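PDB 2FZ2: capsid protein from Turnip yellow mosaic virus, which self-assembles, as 180 copies, into a T=3 icosahedral capsid that encloses the single-stranded RNA genome of the virus. Local coordinates for residues D[34-38]-D[55-59]; D[47-51]-D[102-106]; D[65-71]-D[139-144]; D[81-87]-D[163-169]; D[92-96]-D[130-134]. All coordinates share one frame; numbering follows the deposited sequence.

Contact 1 (D[34-38]-D[55-59]); sequences PFQSE and NIDSV
The polar part of this contact is a meeting of two hydroxyls: Ser-37 OG and Ser-58 OG lie 3.3 Å apart in a weak hydrogen bond, and either may be the donor. The Ser-37 hydroxyl is swung away from its own backbone N (chi1 -162°), which carries it out from the strand toward 55-59. Ser-58 OG has a stronger partner, the Ser-188 hydroxyl of a neighbouring subunit, so the intrachain bond is the lesser of its ties.

The apolar part is made by Phe-35 and Ile-56. Phe-35 turns its ring toward the start of the helix, with CD1 4.1 Å from Ser-58 CB, and the ring meets that methylene and Ile-56 CD1 obliquely. Ile-56, at the N-cap position, also brings CD1 to 4.1 Å from Ser-37 OG.

Backbone bonding runs away from this interface, since Phe-35 pairs with Gly-175 and Ser-37 with Val-173 of strand 169-182. With no backbone bond between the two segments, the contact is side-chain packing of the helix 57-63 start on strand 30-42, a short helix laid against one sheet of the jelly-roll beta sandwich characteristic of icosahedral plant virus coat proteins.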
# COMPACT_ATOMS: atom_id res chain seq x y z
N PRO D 34 105.29 26.85 50.76
CA PRO D 34 105.78 25.70 51.52
C PRO D 34 107.14 25.99 52.13
O PRO D 34 107.70 27.05 51.89
CB PRO D 34 105.90 24.64 50.46
CG PRO D 34 106.37 25.44 49.24
CD PRO D 34 105.96 26.89 49.45
N PHE D 35 107.69 25.04 52.88
CA PHE D 35 108.99 25.25 53.51
C PHE D 35 109.53 24.04 54.24
O PHE D 35 108.84 23.03 54.43
CB PHE D 35 108.85 26.33 54.55
CG PHE D 35 107.90 25.94 55.64
CD1 PHE D 35 108.38 25.45 56.85
CD2 PHE D 35 106.53 26.00 55.43
CE1 PHE D 35 107.49 25.01 57.84
CE2 PHE D 35 105.64 25.56 56.41
CZ PHE D 35 106.12 25.07 57.62
N GLN D 36 110.77 24.16 54.68
CA GLN D 36 111.42 23.14 55.48
C GLN D 36 112.29 23.95 56.42
O GLN D 36 113.05 24.83 55.97
CB GLN D 36 112.27 22.21 54.63
CG GLN D 36 112.99 21.16 55.47
CD GLN D 36 113.17 19.83 54.74
OE1 GLN D 36 114.26 19.26 54.72
NE2 GLN D 36 112.09 19.34 54.13
N SER D 37 112.14 23.71 57.71
CA SER D 37 112.93 24.43 58.69
C SER D 37 113.75 23.45 59.49
O SER D 37 113.25 22.42 59.94
CB SER D 37 112.04 25.24 59.64
OG SER D 37 112.79 26.24 60.31
N GLU D 38 115.03 23.77 59.65
CA GLU D 38 115.92 22.93 60.41
C GLU D 38 115.48 23.07 61.84
O GLU D 38 115.24 24.18 62.31
CB GLU D 38 117.36 23.41 60.25
CG GLU D 38 118.10 22.70 59.13
CD GLU D 38 119.37 23.41 58.72
OE1 GLU D 38 119.79 23.26 57.55
OE2 GLU D 38 119.94 24.13 59.58
N ASN D 55 106.34 30.53 65.11
CA ASN D 55 107.38 31.51 65.33
C ASN D 55 108.75 31.25 64.70
O ASN D 55 109.69 31.99 64.97
CB ASN D 55 107.58 31.71 66.83
CG ASN D 55 106.46 32.51 67.46
OD1 ASN D 55 106.30 32.51 68.68
ND2 ASN D 55 105.69 33.19 66.63
N ILE D 56 108.89 30.23 63.87
CA ILE D 56 110.22 30.03 63.31
C ILE D 56 110.47 30.87 62.08
O ILE D 56 109.55 31.20 61.34
CB ILE D 56 110.48 28.57 62.96
CG1 ILE D 56 109.16 27.88 62.63
CG2 ILE D 56 111.25 27.90 64.10
CD1 ILE D 56 109.05 27.53 61.21
N ASP D 57 111.74 31.20 61.88
CA ASP D 57 112.15 32.03 60.77
C ASP D 57 111.42 31.77 59.46
O ASP D 57 110.84 32.68 58.88
CB ASP D 57 113.65 31.93 60.54
CG ASP D 57 114.28 33.27 60.19
OD1 ASP D 57 113.76 33.96 59.28
OD2 ASP D 57 115.31 33.65 60.82
N SER D 58 111.45 30.53 58.99
CA SER D 58 110.79 30.23 57.73
C SER D 58 109.37 30.76 57.68
O SER D 58 108.94 31.27 56.65
CB SER D 58 110.80 28.73 57.47
OG SER D 58 112.07 28.20 57.77
N VAL D 59 108.63 30.65 58.77
CA VAL D 59 107.26 31.14 58.77
C VAL D 59 107.27 32.65 58.85
O VAL D 59 106.73 33.36 58.00
CB VAL D 59 106.48 30.62 59.96
CG1 VAL D 59 105.12 31.25 59.99
CG2 VAL D 59 106.38 29.12 59.89

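Contact 2 (D[47-51]-D[102-106]); sequences AEASL and VTPTQ
Glu-48 and Pro-104 cross at about a right angle, and both the methylene and the carboxylate of the glutamate touch the proline: Glu-48 CB lies 3.9 Å from Pro-104 CB, and Glu-48 OE2 lies 3.8 Å from Pro-104 CG. A bend at the second torsion (chi2 143°, short of fully extended) sets OE2 beside that ring carbon.

Ser-50, two residues on along the strand and directed to the same side, meets the other end of the proline, its OG being 3.7 Å from Pro-104 CD. Between them, the carbonyl oxygen Ala-49 O approaches Pro-104 CG at 3.9 Å. The ring thus rests against three successive strand residues through its CB, CG and CD atoms.

Beside the proline, Glu-48 OE1 comes within 3.6 Å of Thr-105 OG1, the two side chains being inclined to each other. No hydrogen bond joins the segments. The threonine hydroxyls are instead bonded to each other, Thr-103 OG1 to Thr-105 OG1 at 2.8 Å, and the backbone bond from Gln-106 N to Thr-103 O at 2.8 Å closes the turn around Pro-104.

Strand 47-52 is outermost in its four-stranded sheet within this chain and bonds through Ala-47, Ala-49 and Leu-51 to strand 151-158. Leu-154 of that strand touches both Ser-50 and Pro-104, so the loop between strands 89-97 and 114-118 packs on the sheet across two adjacent strands.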
# COMPACT_ATOMS: atom_id res chain seq x y z
N ALA D 47 119.60 16.03 74.48
CA ALA D 47 119.19 17.40 74.35
C ALA D 47 117.72 17.35 74.07
O ALA D 47 117.18 16.28 73.79
CB ALA D 47 119.92 18.07 73.22
N GLU D 48 117.07 18.49 74.16
CA GLU D 48 115.65 18.52 73.89
C GLU D 48 115.31 19.85 73.26
O GLU D 48 116.12 20.78 73.28
CB GLU D 48 114.86 18.32 75.18
CG GLU D 48 115.42 19.03 76.40
CD GLU D 48 114.33 19.58 77.30
OE1 GLU D 48 113.99 18.91 78.31
OE2 GLU D 48 113.82 20.69 77.00
N ALA D 49 114.11 19.93 72.70
CA ALA D 49 113.68 21.16 72.06
C ALA D 49 112.18 21.24 71.97
O ALA D 49 111.50 20.26 71.66
CB ALA D 49 114.28 21.26 70.69
N SER D 50 111.66 22.43 72.27
CA SER D 50 110.23 22.67 72.20
C SER D 50 110.10 23.94 71.44
O SER D 50 110.84 24.90 71.68
CB SER D 50 109.62 22.86 73.60
OG SER D 50 110.60 22.74 74.62
N LEU D 51 109.19 23.97 70.49
CA LEU D 51 109.03 25.20 69.75
C LEU D 51 107.71 25.42 69.06
O LEU D 51 107.16 24.55 68.38
CB LEU D 51 110.18 25.37 68.76
CG LEU D 51 109.98 24.64 67.45
CD1 LEU D 51 111.23 24.72 66.63
CD2 LEU D 51 109.61 23.22 67.76
N VAL D 102 103.41 21.09 78.69
CA VAL D 102 104.28 19.93 78.77
C VAL D 102 105.66 20.21 78.26
O VAL D 102 105.87 21.06 77.37
CB VAL D 102 103.76 18.74 78.01
CG1 VAL D 102 103.63 17.58 78.97
CG2 VAL D 102 102.44 19.07 77.38
N THR D 103 106.60 19.50 78.83
CA THR D 103 107.98 19.65 78.46
C THR D 103 108.39 18.32 77.84
O THR D 103 107.82 17.27 78.14
CB THR D 103 108.83 19.99 79.71
OG1 THR D 103 110.12 19.38 79.63
CG2 THR D 103 108.13 19.51 80.96
N PRO D 104 109.37 18.35 76.92
CA PRO D 104 109.84 17.12 76.26
C PRO D 104 110.14 15.97 77.23
O PRO D 104 109.99 14.80 76.87
CB PRO D 104 111.09 17.59 75.52
CG PRO D 104 110.83 19.04 75.25
CD PRO D 104 110.08 19.54 76.43
N THR D 105 110.57 16.30 78.44
CA THR D 105 110.87 15.30 79.45
C THR D 105 109.69 14.36 79.68
O THR D 105 109.84 13.16 79.91
CB THR D 105 111.21 15.96 80.80
OG1 THR D 105 111.77 17.26 80.58
CG2 THR D 105 112.19 15.11 81.58
N GLN D 106 108.50 14.93 79.60
CA GLN D 106 107.29 14.17 79.83
C GLN D 106 106.52 13.81 78.57
O GLN D 106 105.29 13.79 78.58
CB GLN D 106 106.38 14.95 80.77
CG GLN D 106 106.35 16.45 80.52
CD GLN D 106 106.30 17.25 81.81
OE1 GLN D 106 105.33 17.97 82.07
NE2 GLN D 106 107.35 17.13 82.61

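Contact 3 (D[65-71]-D[139-144])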
# COMPACT_ATOMS: atom_id res chain seq x y z
N PHE D 65 104.56 40.79 55.41
CA PHE D 65 103.74 41.32 54.29
C PHE D 65 102.30 40.83 54.14
O PHE D 65 101.59 41.33 53.27
CB PHE D 65 104.44 41.14 52.93
CG PHE D 65 105.73 41.90 52.80
CD1 PHE D 65 106.94 41.23 52.63
CD2 PHE D 65 105.75 43.28 52.90
CE1 PHE D 65 108.15 41.94 52.58
CE2 PHE D 65 106.96 43.99 52.85
CZ PHE D 65 108.16 43.31 52.69
N TYR D 66 101.88 39.86 54.94
CA TYR D 66 100.49 39.41 54.88
C TYR D 66 99.87 39.53 56.27
O TYR D 66 100.57 39.42 57.28
CB TYR D 66 100.40 37.97 54.37
CG TYR D 66 101.02 37.82 53.02
CD1 TYR D 66 102.39 37.66 52.89
CD2 TYR D 66 100.25 37.89 51.86
CE1 TYR D 66 103.00 37.59 51.65
CE2 TYR D 66 100.84 37.82 50.60
CZ TYR D 66 102.22 37.67 50.50
OH TYR D 66 102.85 37.64 49.28
N ARG D 67 98.57 39.77 56.33
CA ARG D 67 97.93 39.92 57.62
C ARG D 67 97.45 38.60 58.19
O ARG D 67 97.42 38.44 59.42
CB ARG D 67 96.77 40.93 57.52
CG ARG D 67 97.11 42.20 56.76
CD ARG D 67 96.66 43.44 57.52
NE ARG D 67 95.34 43.93 57.08
CZ ARG D 67 94.26 43.96 57.86
NH1 ARG D 67 94.36 43.52 59.11
NH2 ARG D 67 93.10 44.43 57.41
N HIS D 68 97.06 37.66 57.32
CA HIS D 68 96.61 36.36 57.78
C HIS D 68 97.30 35.24 57.06
O HIS D 68 97.63 35.38 55.88
CB HIS D 68 95.11 36.16 57.59
CG HIS D 68 94.30 37.36 57.95
ND1 HIS D 68 93.72 37.52 59.19
CD2 HIS D 68 93.98 38.46 57.23
CE1 HIS D 68 93.08 38.67 59.22
NE2 HIS D 68 93.22 39.26 58.05
N ALA D 69 97.47 34.13 57.77
CA ALA D 69 98.12 32.94 57.24
C ALA D 69 97.92 31.75 58.17
O ALA D 69 98.38 31.77 59.31
CB ALA D 69 99.59 33.20 57.07
N SER D 70 97.24 30.73 57.65
CA SER D 70 96.96 29.48 58.35
C SER D 70 97.92 28.43 57.83
O SER D 70 98.61 28.67 56.85
CB SER D 70 95.53 29.01 58.06
OG SER D 70 94.61 29.40 59.07
N LEU D 71 97.95 27.27 58.46
CA LEU D 71 98.83 26.16 58.06
C LEU D 71 98.05 25.08 57.33
O LEU D 71 97.21 24.42 57.93
CB LEU D 71 99.44 25.54 59.29
CG LEU D 71 100.77 26.16 59.65
CD1 LEU D 71 101.28 25.66 60.99
CD2 LEU D 71 101.72 25.81 58.54
N PRO D 139 95.40 25.99 63.55
CA PRO D 139 96.06 26.24 62.26
C PRO D 139 96.55 27.65 61.97
O PRO D 139 97.56 27.82 61.29
CB PRO D 139 95.02 25.80 61.22
CG PRO D 139 93.72 25.70 61.97
CD PRO D 139 94.05 25.41 63.39
N ARG D 140 95.86 28.66 62.49
CA ARG D 140 96.23 30.04 62.23
C ARG D 140 97.54 30.45 62.92
O ARG D 140 97.71 30.25 64.12
CB ARG D 140 95.05 30.95 62.60
CG ARG D 140 93.73 30.56 61.86
CD ARG D 140 92.61 31.61 61.91
NE ARG D 140 92.39 32.26 60.62
CZ ARG D 140 91.19 32.46 60.08
NH1 ARG D 140 90.11 32.03 60.73
NH2 ARG D 140 91.07 33.09 58.90
N VAL D 141 98.47 31.00 62.15
CA VAL D 141 99.78 31.42 62.66
C VAL D 141 100.07 32.93 62.52
O VAL D 141 101.12 33.43 62.93
CB VAL D 141 100.89 30.65 61.97
CG1 VAL D 141 100.58 29.18 62.00
CG2 VAL D 141 101.01 31.11 60.54
N LYS D 142 99.14 33.64 61.89
CA LYS D 142 99.22 35.09 61.76
C LYS D 142 97.78 35.49 61.53
O LYS D 142 97.13 34.99 60.60
CB LYS D 142 100.10 35.53 60.58
CG LYS D 142 100.38 37.07 60.53
CD LYS D 142 101.84 37.40 60.16
CE LYS D 142 102.05 38.86 59.66
NZ LYS D 142 103.48 39.19 59.30
N ASP D 143 97.27 36.35 62.41
CA ASP D 143 95.91 36.82 62.26
C ASP D 143 95.72 38.17 62.88
O ASP D 143 96.70 38.78 63.33
CB ASP D 143 94.92 35.85 62.89
CG ASP D 143 93.65 35.74 62.09
OD1 ASP D 143 92.56 35.61 62.67
OD2 ASP D 143 93.75 35.78 60.85
N SER D 144 94.47 38.63 62.88
CA SER D 144 94.09 39.92 63.46
C SER D 144 94.34 39.91 64.97
O SER D 144 94.23 40.94 65.64
CB SER D 144 92.61 40.19 63.19
OG SER D 144 92.41 40.89 61.99
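Ala-69 O receives two backbone N-H groups from the facing segment: Val-141 N at 2.9 Å, in the carbonyl plane, and Lys-142 N at 3.3 Å in a weak bond. Two residues facing one make this a classic beta bulge, set in an antiparallel pairing within the coat-protein sandwich. Two further backbone bonds join the segments, Ala-69 N to Lys-142 O at 3.0 Å and a weak one from Leu-71 N to Pro-139 O.

His-68 ND1 is modelled as donating to Asp-143 OD2, at a length that is doubtful at this resolution; the carboxylate approaches at the ring edge with its plane turned 68° from the imidazole. The pair joins a subunit interface: His-68 NE2 bonds to Val-16 O and Asp-143 OD1 to Thr-18 OG1, both of one neighbouring subunit. Arg-67 and Ser-144 reach Asp-149 of that subunit, while Tyr-147 of the same chain as His-68 also bonds Asp-143 OD1.

Val-141 packs against both Ala-69 and Leu-71. Its CG2 lies 4.3 Å from Ala-69 CB, and the valine and leucine side chains meet at about a right angle, with Val-141 CG1 3.7 Å from Leu-71 CD1.

Contact 4 (D[81-87]-D[163-169])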
# COMPACT_ATOMS: atom_id res chain seq x y z
N THR D 81 121.24 9.88 59.79
CA THR D 81 122.52 10.22 59.19
C THR D 81 123.40 8.97 59.00
O THR D 81 122.92 7.86 59.18
CB THR D 81 123.23 11.23 60.10
OG1 THR D 81 123.95 12.17 59.30
CG2 THR D 81 124.19 10.51 61.05
N LEU D 82 124.67 9.13 58.66
CA LEU D 82 125.56 7.99 58.46
C LEU D 82 126.13 7.46 59.76
O LEU D 82 126.87 6.46 59.78
CB LEU D 82 126.72 8.36 57.54
CG LEU D 82 127.85 9.05 58.29
CD1 LEU D 82 129.04 9.21 57.38
CD2 LEU D 82 127.37 10.40 58.77
N GLN D 83 125.79 8.14 60.85
CA GLN D 83 126.28 7.73 62.16
C GLN D 83 125.20 6.97 62.90
O GLN D 83 125.44 6.33 63.92
CB GLN D 83 126.69 8.96 62.95
CG GLN D 83 127.99 9.56 62.46
CD GLN D 83 129.19 8.64 62.65
OE1 GLN D 83 130.33 9.11 62.76
NE2 GLN D 83 128.95 7.32 62.68
N ALA D 84 124.00 7.03 62.35
CA ALA D 84 122.86 6.37 62.95
C ALA D 84 123.00 4.86 63.14
O ALA D 84 122.57 4.32 64.14
CB ALA D 84 121.63 6.67 62.12
N PRO D 85 123.63 4.18 62.19
CA PRO D 85 123.76 2.73 62.36
C PRO D 85 124.71 2.35 63.48
O PRO D 85 124.40 1.54 64.35
CB PRO D 85 124.23 2.25 61.00
CG PRO D 85 124.17 3.46 60.09
CD PRO D 85 124.28 4.64 60.96
N ALA D 86 125.88 2.96 63.45
CA ALA D 86 126.89 2.68 64.46
C ALA D 86 126.49 3.19 65.85
O ALA D 86 127.00 2.71 66.86
CB ALA D 86 128.19 3.31 64.03
N PHE D 87 125.58 4.16 65.88
CA PHE D 87 125.14 4.78 67.13
C PHE D 87 123.63 4.98 67.28
O PHE D 87 123.13 6.09 67.08
CB PHE D 87 125.79 6.15 67.26
CG PHE D 87 127.27 6.10 67.45
CD1 PHE D 87 128.13 6.40 66.41
CD2 PHE D 87 127.81 5.79 68.70
CE1 PHE D 87 129.51 6.39 66.60
CE2 PHE D 87 129.19 5.78 68.90
CZ PHE D 87 130.04 6.09 67.85
N ALA D 163 129.16 8.46 73.05
CA ALA D 163 128.58 9.19 71.93
C ALA D 163 129.30 9.18 70.58
O ALA D 163 130.49 8.93 70.49
CB ALA D 163 128.33 10.63 72.34
N PRO D 164 128.54 9.46 69.51
CA PRO D 164 129.03 9.51 68.13
C PRO D 164 129.83 10.80 67.93
O PRO D 164 129.68 11.76 68.69
CB PRO D 164 127.75 9.52 67.32
CG PRO D 164 126.83 10.32 68.20
CD PRO D 164 127.08 9.68 69.54
N PRO D 165 130.67 10.83 66.89
CA PRO D 165 131.50 11.99 66.57
C PRO D 165 130.69 13.08 65.93
O PRO D 165 131.16 14.20 65.79
CB PRO D 165 132.55 11.44 65.61
CG PRO D 165 132.24 9.94 65.46
CD PRO D 165 130.82 9.77 65.89
N ALA D 166 129.46 12.75 65.55
CA ALA D 166 128.61 13.74 64.92
C ALA D 166 127.15 13.34 64.94
O ALA D 166 126.82 12.16 65.12
CB ALA D 166 129.05 13.98 63.48
N SER D 167 126.29 14.33 64.76
CA SER D 167 124.84 14.17 64.75
C SER D 167 124.43 12.89 64.00
O SER D 167 124.87 12.66 62.87
CB SER D 167 124.23 15.43 64.13
OG SER D 167 125.25 16.44 63.96
N THR D 168 123.63 12.04 64.66
CA THR D 168 123.19 10.78 64.07
C THR D 168 121.96 10.99 63.25
O THR D 168 121.55 10.12 62.49
CB THR D 168 122.77 9.73 65.09
OG1 THR D 168 121.71 10.28 65.89
CG2 THR D 168 123.94 9.28 65.94
N CYS D 169 121.33 12.13 63.43
CA CYS D 169 120.15 12.40 62.65
C CYS D 169 119.73 13.85 62.69
O CYS D 169 120.01 14.58 63.65
CB CYS D 169 119.01 11.50 63.11
SG CYS D 169 118.41 11.94 64.74
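Pro-164 lies flat over the ring of Phe-87, its CA placed above the centre of the aromatic face and 3.4 Å from the ring plane. Its CB makes a CH-pi contact, 3.6 Å from the centroid and 24° off the normal, so the evidence for a face approach comes from two carbons of the proline. The phenylalanine CG stands opposite its own carbonyl carbon (chi1 -67°), which turns the ring out to the proline. Pro-165 continues the cover, meeting the ring obliquely with CD 3.7 Å from Phe-87 CE1.

Gln-83 bends at chi2 and crosses Pro-165 at about a right angle, its OE1 approaching the proline CD. Thr-168 packs nearer the backbone: its methyl CG2 lies 3.9 Å from Phe-87 CB and 4.1 Å from Gln-83 CB, while its hydroxyl is turned to Thr-89, with which it is hydrogen-bonded.

One backbone hydrogen bond crosses the contact, from Thr-81 N to Thr-168 O at 2.7 Å. The donor sits 39° above the carbonyl plane, and Ala-84 CB is packed 3.5 Å from the same oxygen, Thr-168 O. Just beyond, Thr-168 and Cys-169 both face Ala-42 in a classic beta bulge at the start of strand 169-182. Thr-90 of a neighbouring subunit is hydrogen-bonded to the hydroxyl of Thr-81.

Two loop segments are thus joined by one backbone bond and by proline-aromatic packing, which is consistent with shape complementarity and CH-pi attraction, rather than charge, holding them together.

Contact 5 (D[92-96]-D[130-134])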
# COMPACT_ATOMS: atom_id res chain seq x y z
N GLY D 92 112.27 11.33 70.86
CA GLY D 92 110.91 11.46 71.31
C GLY D 92 110.25 12.58 70.55
O GLY D 92 110.88 13.59 70.26
N VAL D 93 108.97 12.39 70.26
CA VAL D 93 108.24 13.39 69.50
C VAL D 93 106.80 13.56 69.90
O VAL D 93 106.08 12.59 70.16
CB VAL D 93 108.24 13.03 68.02
CG1 VAL D 93 107.39 14.01 67.24
CG2 VAL D 93 109.63 13.00 67.51
N CYS D 94 106.38 14.81 69.92
CA CYS D 94 105.01 15.10 70.26
C CYS D 94 104.50 16.45 69.81
O CYS D 94 105.11 17.49 70.04
CB CYS D 94 104.80 14.96 71.75
SG CYS D 94 103.09 14.61 72.10
N TRP D 95 103.35 16.40 69.14
CA TRP D 95 102.71 17.60 68.65
C TRP D 95 101.77 18.01 69.77
O TRP D 95 101.05 17.18 70.32
CB TRP D 95 101.94 17.30 67.37
CG TRP D 95 102.79 17.19 66.14
CD1 TRP D 95 102.94 16.09 65.35
CD2 TRP D 95 103.57 18.22 65.55
NE1 TRP D 95 103.78 16.38 64.30
CE2 TRP D 95 104.18 17.68 64.40
CE3 TRP D 95 103.82 19.55 65.89
CZ2 TRP D 95 105.02 18.42 63.58
CZ3 TRP D 95 104.65 20.29 65.07
CH2 TRP D 95 105.24 19.73 63.93
N VAL D 96 101.76 19.29 70.09
CA VAL D 96 100.93 19.77 71.17
C VAL D 96 100.61 21.27 71.01
O VAL D 96 101.40 22.03 70.45
CB VAL D 96 101.68 19.50 72.49
CG1 VAL D 96 102.42 20.73 72.95
CG2 VAL D 96 100.74 19.02 73.54
N VAL D 130 106.03 12.39 61.30
CA VAL D 130 104.87 12.54 62.15
C VAL D 130 104.09 13.74 61.67
O VAL D 130 104.48 14.89 61.90
CB VAL D 130 105.26 12.73 63.61
CG1 VAL D 130 104.04 12.53 64.50
CG2 VAL D 130 106.30 11.73 63.97
N LYS D 131 102.99 13.47 60.97
CA LYS D 131 102.18 14.56 60.49
C LYS D 131 101.63 15.20 61.75
O LYS D 131 101.34 14.51 62.73
CB LYS D 131 101.00 14.06 59.60
CG LYS D 131 101.38 13.72 58.12
CD LYS D 131 100.35 14.16 57.02
CE LYS D 131 100.92 13.97 55.56
NZ LYS D 131 99.94 14.04 54.41
N CYS D 132 101.55 16.52 61.75
CA CYS D 132 100.97 17.21 62.87
C CYS D 132 99.49 17.19 62.55
O CYS D 132 99.08 17.40 61.40
CB CYS D 132 101.44 18.65 62.97
SG CYS D 132 100.47 19.56 64.19
N PRO D 133 98.65 16.91 63.55
CA PRO D 133 97.19 16.86 63.38
C PRO D 133 96.54 18.22 63.62
O PRO D 133 95.92 18.45 64.66
CB PRO D 133 96.76 15.84 64.42
CG PRO D 133 97.97 15.63 65.32
CD PRO D 133 99.05 16.57 64.92
N LEU D 134 96.67 19.11 62.64
CA LEU D 134 96.10 20.45 62.74
C LEU D 134 94.61 20.33 63.04
O LEU D 134 93.96 21.27 63.50
CB LEU D 134 96.30 21.20 61.43
CG LEU D 134 97.63 21.15 60.66
CD1 LEU D 134 98.77 21.48 61.61
CD2 LEU D 134 97.80 19.77 60.00
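The backbones of 93-95 and 130-133 run nearly parallel, 17° apart, with Trp-95 and Cys-132 CA atoms 6.0 Å apart, yet no backbone hydrogen bond joins them: Val-93 pairs with Gln-114, while Val-130 and Cys-132 pair with Val-76 and Leu-74, so side chains span the gap.

Trp-95 does most of this. Its indole N-H points to Val-130 O, with NE1 at 2.9 Å and a nearly straight N-H...O angle of 165°. The oxygen lies near the indole plane, at the ring edge, although the donor stands well above the carbonyl plane. Over one indole face sits Cys-132: CB is 3.3 Å from the centroid of the five-membered ring and the sulfur 4.0 Å, a CH-pi contact combined with a sulfur-aromatic one. The cysteine SG is anti to its backbone N (chi1 169°), which leaves it over the ring.

Around this, Trp-95 CD1 touches Val-130 CG1 at 3.8 Å, and Val-93 CG1 meets Val-130 CG2 at 4.1 Å.

Trp-95 also packs on Leu-74 and Val-76 of strand 66-80 and on Leu-153 of strand 151-158. Buried side chains from strands of two different sheets meet here, which is the hydrophobic interior of a jelly-roll beta sandwich.

Overall arrangement
From the N terminus, contact 1 opens at 34-38 and closes at 55-59, with the first half of contact 2 (47-51) between them, so these two cross. Contacts 3, 4 and 5 then open in turn at 65-71, 81-87 and 92-96, and contact 2 closes at 102-106, crossing all three. Contact 5 closes at 130-134, within the spans of both 3 and 4, which themselves cross by closing at 139-144 and 163-169. Contact 5 joins the two sheets, contact 1 lays a helix on the larger one and contact 3 pairs strands within it, contact 2 flanks the smaller, and contact 4 ties loops on the side of the chain's centre opposite contact 3, about 38 Å between their centres.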